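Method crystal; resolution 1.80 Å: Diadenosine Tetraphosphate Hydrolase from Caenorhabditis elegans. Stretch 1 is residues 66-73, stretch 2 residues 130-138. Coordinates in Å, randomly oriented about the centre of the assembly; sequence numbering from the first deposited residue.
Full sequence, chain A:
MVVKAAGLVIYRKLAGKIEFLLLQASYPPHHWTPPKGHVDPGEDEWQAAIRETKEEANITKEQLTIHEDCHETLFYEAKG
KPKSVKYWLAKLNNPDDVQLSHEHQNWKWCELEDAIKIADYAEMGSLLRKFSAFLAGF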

# COMPACT_ATOMS: atom_id res chain seq x y z
N ILE A 66 -2.62 -0.35 -12.41
CA ILE A 66 -3.50 -0.07 -11.27
C ILE A 66 -4.91 -0.54 -11.60
O ILE A 66 -5.45 -0.19 -12.64
CB ILE A 66 -3.50 1.43 -10.94
CG1 ILE A 66 -2.08 1.90 -10.64
CG2 ILE A 66 -4.39 1.68 -9.73
CD1 ILE A 66 -1.95 3.37 -10.36
N HIS A 67 -5.48 -1.34 -10.72
CA HIS A 67 -6.82 -1.87 -10.92
C HIS A 67 -7.82 -0.89 -10.33
O HIS A 67 -8.10 -0.92 -9.14
CB HIS A 67 -6.94 -3.22 -10.23
CG HIS A 67 -5.92 -4.22 -10.68
ND1 HIS A 67 -5.70 -4.51 -12.00
CD2 HIS A 67 -5.06 -4.98 -9.97
CE1 HIS A 67 -4.74 -5.42 -12.09
NE2 HIS A 67 -4.33 -5.72 -10.87
N GLU A 68 -8.38 -0.04 -11.17
CA GLU A 68 -9.30 1.01 -10.70
C GLU A 68 -10.57 0.48 -10.06
O GLU A 68 -11.18 1.17 -9.24
CB GLU A 68 -9.63 1.97 -11.84
CG GLU A 68 -8.37 2.49 -12.49
CD GLU A 68 -8.58 3.67 -13.39
OE1 GLU A 68 -9.69 4.26 -13.41
OE2 GLU A 68 -7.59 4.02 -14.09
N ASP A 69 -10.95 -0.75 -10.40
CA ASP A 69 -12.14 -1.37 -9.83
C ASP A 69 -11.86 -2.13 -8.55
O ASP A 69 -12.72 -2.89 -8.09
CB ASP A 69 -12.76 -2.35 -10.82
N CYS A 70 -10.67 -1.97 -7.99
CA CYS A 70 -10.36 -2.65 -6.74
C CYS A 70 -9.78 -1.64 -5.76
O CYS A 70 -8.58 -1.36 -5.77
CB CYS A 70 -9.42 -3.82 -6.94
SG CYS A 70 -9.09 -4.75 -5.42
N HIS A 71 -10.65 -1.06 -4.94
CA HIS A 71 -10.22 -0.09 -3.95
C HIS A 71 -11.03 -0.27 -2.69
O HIS A 71 -12.14 -0.79 -2.73
CB HIS A 71 -10.32 1.34 -4.48
CG HIS A 71 -11.72 1.81 -4.79
ND1 HIS A 71 -12.50 2.48 -3.87
CD2 HIS A 71 -12.44 1.77 -5.94
CE1 HIS A 71 -13.65 2.81 -4.43
NE2 HIS A 71 -13.64 2.39 -5.69
N GLU A 72 -10.44 0.15 -1.58
CA GLU A 72 -11.09 0.06 -0.28
C GLU A 72 -10.50 1.15 0.61
O GLU A 72 -9.34 1.54 0.44
CB GLU A 72 -10.85 -1.31 0.32
CG GLU A 72 -11.22 -1.45 1.79
CD GLU A 72 -12.70 -1.38 2.01
OE1 GLU A 72 -13.31 -2.45 2.25
OE2 GLU A 72 -13.24 -0.26 1.95
N THR A 73 -11.29 1.65 1.56
CA THR A 73 -10.80 2.70 2.45
C THR A 73 -10.82 2.24 3.90
O THR A 73 -11.82 1.72 4.38
CB THR A 73 -11.63 3.97 2.28
OG1 THR A 73 -11.58 4.40 0.91
CG2 THR A 73 -11.02 5.13 3.05
N LYS A 130 -9.62 -9.14 0.84
CA LYS A 130 -10.54 -8.68 -0.20
C LYS A 130 -9.83 -8.52 -1.53
O LYS A 130 -10.31 -8.97 -2.58
CB LYS A 130 -11.16 -7.35 0.22
N PHE A 131 -8.66 -7.89 -1.47
CA PHE A 131 -7.84 -7.65 -2.64
C PHE A 131 -7.32 -8.96 -3.22
O PHE A 131 -7.28 -9.12 -4.43
CB PHE A 131 -6.69 -6.72 -2.28
CG PHE A 131 -7.10 -5.27 -2.19
CD1 PHE A 131 -6.15 -4.26 -2.24
CD2 PHE A 131 -8.44 -4.91 -2.07
CE1 PHE A 131 -6.52 -2.91 -2.19
CE2 PHE A 131 -8.82 -3.56 -2.02
CZ PHE A 131 -7.86 -2.57 -2.07
N SER A 132 -6.96 -9.90 -2.36
CA SER A 132 -6.52 -11.23 -2.80
C SER A 132 -7.67 -11.95 -3.50
O SER A 132 -7.46 -12.63 -4.51
CB SER A 132 -6.00 -12.05 -1.60
OG SER A 132 -5.73 -13.40 -1.94
N ALA A 133 -8.88 -11.81 -2.97
CA ALA A 133 -10.04 -12.45 -3.57
C ALA A 133 -10.31 -11.80 -4.93
O ALA A 133 -10.68 -12.48 -5.88
CB ALA A 133 -11.26 -12.34 -2.66
N PHE A 134 -10.09 -10.50 -5.02
CA PHE A 134 -10.27 -9.80 -6.28
C PHE A 134 -9.34 -10.38 -7.36
O PHE A 134 -9.77 -10.63 -8.48
CB PHE A 134 -10.06 -8.31 -6.12
CG PHE A 134 -10.02 -7.56 -7.42
CD1 PHE A 134 -11.16 -6.97 -7.93
CD2 PHE A 134 -8.85 -7.46 -8.15
CE1 PHE A 134 -11.13 -6.28 -9.13
CE2 PHE A 134 -8.82 -6.78 -9.35
CZ PHE A 134 -9.96 -6.19 -9.84
N LEU A 135 -8.08 -10.61 -7.01
CA LEU A 135 -7.13 -11.16 -7.97
C LEU A 135 -7.51 -12.58 -8.40
O LEU A 135 -7.22 -12.98 -9.52
CB LEU A 135 -5.71 -11.14 -7.42
CG LEU A 135 -5.13 -9.73 -7.29
CD1 LEU A 135 -3.84 -9.73 -6.50
CD2 LEU A 135 -4.90 -9.09 -8.66
N ALA A 136 -8.18 -13.31 -7.52
CA ALA A 136 -8.61 -14.68 -7.83
C ALA A 136 -9.68 -14.69 -8.91
O ALA A 136 -9.80 -15.67 -9.66
CB ALA A 136 -9.13 -15.36 -6.58
N GLY A 137 -10.48 -13.63 -8.97
CA GLY A 137 -11.54 -13.56 -9.95
C GLY A 137 -11.18 -12.69 -11.14
O GLY A 137 -11.95 -12.57 -12.09
N PHE A 138 -10.00 -12.08 -11.07
CA PHE A 138 -9.53 -11.17 -12.11
C PHE A 138 -8.98 -11.95 -13.31
O PHE A 138 -7.91 -12.57 -13.23
CB PHE A 138 -8.46 -10.23 -11.52
CG PHE A 138 -7.88 -9.30 -12.53
CD1 PHE A 138 -6.66 -9.59 -13.13
CD2 PHE A 138 -8.54 -8.13 -12.90
CE1 PHE A 138 -6.12 -8.74 -14.08
CE2 PHE A 138 -7.99 -7.27 -13.85
CZ PHE A 138 -6.78 -7.58 -14.43

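The contact between residues 66-73 and the helix at the C-terminal end of the chain is built largely from aromatic rings and a single sulfur, and no hydrogen bond crosses it among the modelled atoms. Strand 70-73 runs nearly antiparallel to helix 130-137, at 168°, with the axes 9.2 Å apart at closest approach. Together the two stretches bury 396 Å².

Cys-70 has the largest share of covered surface. Its CA-to-CB bond points toward the helix, and the t rotamer (chi1 -177°) places the thiol between Phe-131 and Phe-134, residues three apart on the helix. SG of Cys-70 approaches CD2 of Phe-131 to 3.4 Å and CG of Phe-134 to 3.6 Å. SG of Cys-70 lies over a face of each ring, 3.8 Å from the Phe-131 centroid and 4.0 Å from that of Phe-134, at 25° and 26° from the respective normals. The polarizable sulfur thus makes two sulfur-aromatic contacts at once. CB of Cys-70 adds a CH-pi contact: it sits 3.5 Å from the centroid of the Phe-134 ring and only 4° off the normal, almost directly above the ring centre.

The CA-to-CB bond of Phe-134 points toward the strand, and its ring extends the contact back to the turn. CE1 of Phe-134 lies 3.9 Å from O of Asp-69, while CE2 of Phe-134 is 4.1 Å from CG of His-67. The CA-to-CB bond of Phe-131 points sideways to the strand, but its ring comes nearer and reaches the other way along it: CZ of Phe-131 is 3.9 Å from CA of His-71 and 3.8 Å from N of Glu-72, the latter near the ring plane. CB of Glu-72 packs 3.8 Å from CE2 of Phe-131, but the carboxylate leads away from the helix, and OE2 of Glu-72 accepts a hydrogen bond from N of Thr-73 (2.8 Å).

His-67 anchors the other end. A type I turn from His-67 to Cys-70, with N of Cys-70 hydrogen-bonded to O of His-67 at 3.0 Å, carries the chain round the corner while the CA-to-CB bonds of both residues point toward the helix. The imidazole meets Phe-134 and Phe-138 obliquely, with ring planes at 42° and 49° and centroids 5.8 and 4.7 Å apart. CE1 of His-67 lies over one face of the Phe-138 ring, 3.8 Å from CZ of Phe-138. NE2 of His-67, hydrogen-bonded elsewhere in the structure, is 4.1 Å from CD2 of Leu-135.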